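PDB 5D8M: metagenomic carboxyl esterase MGS0156 from Uncultured organism, which probably hydrolyses carboxylic ester bonds on an alpha/beta-hydrolase-type scaffold. Local coordinates for residues A136-H140 and Y171-A175; P147-I152 and A175-A179. All coordinates share one frame. Numbering follows the deposited sequence.

Contact 1. Residues A136-H140 and Y171-A175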
loop_
_atom_site.group_PDB
_atom_site.type_symbol
_atom_site.label_atom_id
_atom_site.label_comp_id
_atom_site.label_asym_id
_atom_site.label_seq_id
_atom_site.Cartn_x
_atom_site.Cartn_y
_atom_site.Cartn_z
ATOM N N ALA A 136 -13.103 -8.074 0.897
ATOM C CA ALA A 136 -12.428 -9.371 0.929
ATOM C C ALA A 136 -13.176 -10.402 0.083
ATOM O O ALA A 136 -12.556 -11.225 -0.590
ATOM C CB ALA A 136 -12.292 -9.864 2.366
ATOM N N ALA A 137 -14.507 -10.371 0.120
ATOM C CA ALA A 137 -15.269 -11.313 -0.691
ATOM C C ALA A 137 -15.120 -11.007 -2.188
ATOM O O ALA A 137 -15.078 -11.917 -3.022
ATOM C CB ALA A 137 -16.743 -11.316 -0.270
ATOM N N ILE A 138 -15.048 -9.725 -2.530
ATOM C CA ILE A 138 -14.824 -9.311 -3.912
ATOM C C ILE A 138 -13.490 -9.866 -4.425
ATOM O O ILE A 138 -13.409 -10.440 -5.521
ATOM C CB ILE A 138 -14.851 -7.760 -4.029
ATOM C CG1 ILE A 138 -16.285 -7.281 -3.819
ATOM C CG2 ILE A 138 -14.278 -7.293 -5.384
ATOM C CD1 ILE A 138 -16.451 -5.743 -3.660
ATOM N N ILE A 139 -12.461 -9.710 -3.601
ATOM C CA ILE A 139 -11.116 -10.144 -3.943
ATOM C C ILE A 139 -11.078 -11.662 -4.118
ATOM O O ILE A 139 -10.536 -12.185 -5.108
ATOM C CB ILE A 139 -10.119 -9.685 -2.865
ATOM C CG1 ILE A 139 -10.047 -8.150 -2.854
ATOM C CG2 ILE A 139 -8.754 -10.282 -3.124
ATOM C CD1 ILE A 139 -9.420 -7.581 -1.579
ATOM N N HIS A 140 -11.683 -12.361 -3.169
ATOM C CA HIS A 140 -11.850 -13.802 -3.253
ATOM C C HIS A 140 -12.464 -14.246 -4.597
ATOM O O HIS A 140 -11.981 -15.187 -5.231
ATOM C CB HIS A 140 -12.729 -14.280 -2.097
ATOM C CG HIS A 140 -12.884 -15.760 -2.028
ATOM N ND1 HIS A 140 -14.077 -16.363 -1.694
ATOM C CD2 HIS A 140 -11.994 -16.764 -2.222
ATOM C CE1 HIS A 140 -13.915 -17.676 -1.689
ATOM N NE2 HIS A 140 -12.661 -17.945 -2.011
ATOM N N TYR A 171 -10.537 -16.894 3.810
ATOM C CA TYR A 171 -10.692 -17.894 2.753
ATOM C C TYR A 171 -9.428 -18.712 2.585
ATOM O O TYR A 171 -8.527 -18.307 1.880
ATOM C CB TYR A 171 -11.064 -17.199 1.436
ATOM C CG TYR A 171 -12.255 -16.270 1.578
ATOM C CD1 TYR A 171 -13.543 -16.785 1.689
ATOM C CD2 TYR A 171 -12.101 -14.893 1.589
ATOM C CE1 TYR A 171 -14.643 -15.955 1.815
ATOM C CE2 TYR A 171 -13.199 -14.047 1.724
ATOM C CZ TYR A 171 -14.468 -14.582 1.833
ATOM O OH TYR A 171 -15.569 -13.757 1.961
ATOM N N PRO A 172 -9.353 -19.872 3.252
ATOM C CA PRO A 172 -8.188 -20.755 3.101
ATOM C C PRO A 172 -7.873 -21.100 1.644
ATOM O O PRO A 172 -6.716 -21.298 1.304
ATOM C CB PRO A 172 -8.600 -22.017 3.866
ATOM C CG PRO A 172 -9.588 -21.535 4.869
ATOM C CD PRO A 172 -10.329 -20.391 4.227
ATOM N N ASP A 173 -8.880 -21.183 0.788
ATOM C CA ASP A 173 -8.602 -21.485 -0.608
ATOM C C ASP A 173 -7.876 -20.322 -1.304
ATOM O O ASP A 173 -7.038 -20.549 -2.178
ATOM C CB ASP A 173 -9.888 -21.845 -1.352
ATOM C CG ASP A 173 -10.970 -20.786 -1.213
ATOM O OD1 ASP A 173 -11.053 -20.130 -0.152
ATOM O OD2 ASP A 173 -11.759 -20.623 -2.167
ATOM N N LEU A 174 -8.181 -19.080 -0.919
ATOM C CA LEU A 174 -7.423 -17.949 -1.445
ATOM C C LEU A 174 -5.983 -17.982 -0.912
ATOM O O LEU A 174 -5.025 -17.748 -1.646
ATOM C CB LEU A 174 -8.096 -16.625 -1.079
ATOM C CG LEU A 174 -7.288 -15.399 -1.468
ATOM C CD1 LEU A 174 -7.133 -15.379 -2.994
ATOM C CD2 LEU A 174 -7.949 -14.118 -0.975
ATOM N N ALA A 175 -5.827 -18.284 0.365
ATOM C CA ALA A 175 -4.489 -18.375 0.962
ATOM C C ALA A 175 -3.636 -19.393 0.218
ATOM O O ALA A 175 -2.481 -19.129 -0.122
ATOM C CB ALA A 175 -4.581 -18.759 2.417
#
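The imidazole of His140 lies flat over the ring of Tyr171 in an offset stack: the centroids are 3.9 Å apart, the planes differ by only 10°, and the closest atoms, His140 ND1 and Tyr171 CD1, are 3.5 Å apart. The overlap extends beyond the rings. His140 CB sits 4.0 Å from the Tyr171 centroid and Tyr171 CB 4.0 Å from the His140 centroid, both near the ring normal (21° and 18°), so each methylene makes a CH-pi contact with the other residue's ring.

With one imidazole face given to the tyrosine, the edge is used for polar bonding. His140 NE2 donates to Asp173 OD2 at 2.8 Å with a nearly straight N-H...O angle of 172°. Asp173 CB leaves its backbone sideways to helix 132-143, yet chi1 in the p well brings the carboxylate to the ring edge. Tyr171, at the N-cap position of helix 172-177, thus supplies the stacking surface and Asp173 the acceptor, a His-carboxylate pair joining two helices.

The far end of the tyrosine rests on the preceding turn of the helix: its OH is 3.5 Å from Ala137 CB, and its CE2 is 3.7 Å from Ala136 O. These small residues leave room for the ring. On the inner side Leu174 CB comes to 4.1 Å from His140 CD2, while Leu174 CD2 and Ile139 CG2 just touch at 4.5 Å. Leu174 and Ala136 both also pack on Ala167 of helix 159-170, and Ile139 and Leu174 meet Phe154 of strand 151-157, tying the helix pair to the central parallel sheet.

Contact 2. Residues P147-I152 and A175-A179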
loop_
_atom_site.group_PDB
_atom_site.type_symbol
_atom_site.label_atom_id
_atom_site.label_comp_id
_atom_site.label_asym_id
_atom_site.label_seq_id
_atom_site.Cartn_x
_atom_site.Cartn_y
_atom_site.Cartn_z
ATOM N N PRO A 147 -6.190 -17.271 -14.130
ATOM C CA PRO A 147 -5.625 -18.535 -14.623
ATOM C C PRO A 147 -4.892 -19.303 -13.519
ATOM O O PRO A 147 -4.140 -18.714 -12.746
ATOM C CB PRO A 147 -4.649 -18.085 -15.719
ATOM C CG PRO A 147 -5.158 -16.730 -16.143
ATOM C CD PRO A 147 -5.669 -16.109 -14.877
ATOM N N GLU A 148 -5.126 -20.608 -13.458
ATOM C CA GLU A 148 -4.598 -21.461 -12.394
ATOM C C GLU A 148 -3.078 -21.516 -12.314
ATOM O O GLU A 148 -2.529 -21.662 -11.226
ATOM C CB GLU A 148 -5.132 -22.886 -12.557
ATOM C CG GLU A 148 -6.382 -23.169 -11.752
ATOM C CD GLU A 148 -6.919 -24.571 -11.992
ATOM O OE1 GLU A 148 -6.585 -25.175 -13.040
ATOM O OE2 GLU A 148 -7.674 -25.071 -11.131
ATOM N N ASN A 149 -2.405 -21.396 -13.453
ATOM C CA ASN A 149 -0.949 -21.519 -13.498
ATOM C C ASN A 149 -0.187 -20.237 -13.139
ATOM O O ASN A 149 1.047 -20.258 -13.018
ATOM C CB ASN A 149 -0.512 -21.990 -14.879
ATOM C CG ASN A 149 -0.895 -23.435 -15.140
ATOM O OD1 ASN A 149 -0.931 -24.250 -14.216
ATOM N ND2 ASN A 149 -1.187 -23.760 -16.398
ATOM N N ASP A 150 -0.914 -19.132 -12.977
ATOM C CA ASP A 150 -0.284 -17.865 -12.631
ATOM C C ASP A 150 0.189 -17.894 -11.194
ATOM O O ASP A 150 -0.480 -18.448 -10.324
ATOM C CB ASP A 150 -1.244 -16.686 -12.821
ATOM C CG ASP A 150 -1.392 -16.265 -14.279
ATOM O OD1 ASP A 150 -0.657 -16.779 -15.144
ATOM O OD2 ASP A 150 -2.225 -15.369 -14.545
ATOM N N THR A 151 1.336 -17.292 -10.939
ATOM C CA THR A 151 1.751 -17.083 -9.562
ATOM C C THR A 151 1.207 -15.738 -9.061
ATOM O O THR A 151 1.543 -14.673 -9.587
ATOM C CB THR A 151 3.282 -17.170 -9.429
ATOM O OG1 THR A 151 3.710 -18.473 -9.849
ATOM C CG2 THR A 151 3.686 -16.982 -7.990
ATOM N N ILE A 152 0.328 -15.804 -8.067
ATOM C CA ILE A 152 -0.411 -14.636 -7.612
ATOM C C ILE A 152 0.381 -13.815 -6.589
ATOM O O ILE A 152 0.751 -14.320 -5.520
ATOM C CB ILE A 152 -1.763 -15.054 -7.002
ATOM C CG1 ILE A 152 -2.616 -15.746 -8.067
ATOM C CG2 ILE A 152 -2.477 -13.850 -6.410
ATOM C CD1 ILE A 152 -2.938 -14.851 -9.280
ATOM N N ALA A 175 -5.827 -18.284 0.365
ATOM C CA ALA A 175 -4.489 -18.375 0.962
ATOM C C ALA A 175 -3.636 -19.393 0.218
ATOM O O ALA A 175 -2.481 -19.129 -0.122
ATOM C CB ALA A 175 -4.581 -18.759 2.417
ATOM N N ALA A 176 -4.214 -20.561 -0.037
ATOM C CA ALA A 176 -3.494 -21.634 -0.730
ATOM C C ALA A 176 -3.131 -21.235 -2.162
ATOM O O ALA A 176 -2.197 -21.758 -2.746
ATOM C CB ALA A 176 -4.322 -22.895 -0.734
ATOM N N ARG A 177 -3.881 -20.301 -2.720
ATOM C CA ARG A 177 -3.685 -19.838 -4.087
ATOM C C ARG A 177 -2.625 -18.716 -4.192
ATOM O O ARG A 177 -2.105 -18.419 -5.269
ATOM C CB ARG A 177 -5.031 -19.339 -4.629
ATOM C CG ARG A 177 -5.027 -18.844 -6.048
ATOM C CD ARG A 177 -4.855 -19.997 -7.034
ATOM N NE ARG A 177 -4.698 -19.477 -8.388
ATOM C CZ ARG A 177 -3.524 -19.147 -8.926
ATOM N NH1 ARG A 177 -2.405 -19.300 -8.224
ATOM N NH2 ARG A 177 -3.474 -18.666 -10.166
ATOM N N THR A 178 -2.324 -18.082 -3.065
ATOM C CA THR A 178 -1.570 -16.827 -3.070
ATOM C C THR A 178 -0.102 -17.051 -2.726
ATOM O O THR A 178 0.196 -17.657 -1.695
ATOM C CB THR A 178 -2.187 -15.826 -2.062
ATOM O OG1 THR A 178 -3.547 -15.556 -2.434
ATOM C CG2 THR A 178 -1.401 -14.506 -2.021
ATOM N N ALA A 179 0.814 -16.540 -3.546
ATOM C CA ALA A 179 2.240 -16.642 -3.218
ATOM C C ALA A 179 2.739 -15.508 -2.299
ATOM O O ALA A 179 3.578 -15.727 -1.420
ATOM C CB ALA A 179 3.073 -16.677 -4.474
HETATM O O HOH W 1 0.345 -18.267 -6.667
#
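Two neighbouring strands of the parallel sheet, 151-157 and 178-184, the ends of a beta-alpha-beta crossover, start here, and Arg177 joins their entrances. Its guanidinium serves the type I turn Pro147-Asp150: Asp150 O accepts from both Arg177 NH1 and NH2, each at 3.0 Å with angles of 147° and 145°, while NH2 reaches Pro147 O at 2.7 Å in a weak bond bent to 116°. The hydrogen bonds Arg177 makes to this turn thus all go to backbone carbonyls. Glu148 O lies over one guanidinium face without bonding, and Ile152 CG1 packs on the opposite face, 3.6 Å from Arg177 NH1. The Asp150 carboxylate turns away to a salt bridge with Arg88 on strand 87-92.

Between the strands, Ala179 N donates to Ile152 O at 3.0 Å. One step earlier a water fills the gap, accepting from Ile152 N and donating to Arg177 O, both at 2.8 Å. Beside this polar seam, Thr151 CG2 meets Ala179 CB at 3.6 Å.

Helix 172-177 takes part in both contacts, which share Ala175 and have centres about 11 Å apart: its beginning is held in contact 1, its end in contact 2. Both are partly buried and bury equal area, 305 Å² each, but by different means. Contact 1 joins helix to helix mainly through side chains, a stacked aromatic pair with a histidine-carboxylate bond toward the solvent and aliphatic groups toward the sheet. Contact 2 lies where two inner strands of the sheet begin, and there an arginine and a water satisfy main-chain groups around a single direct interstrand bond. Helix 132-143 and strand 151-157, consecutive in the chain, are thereby both linked to the same short helical region.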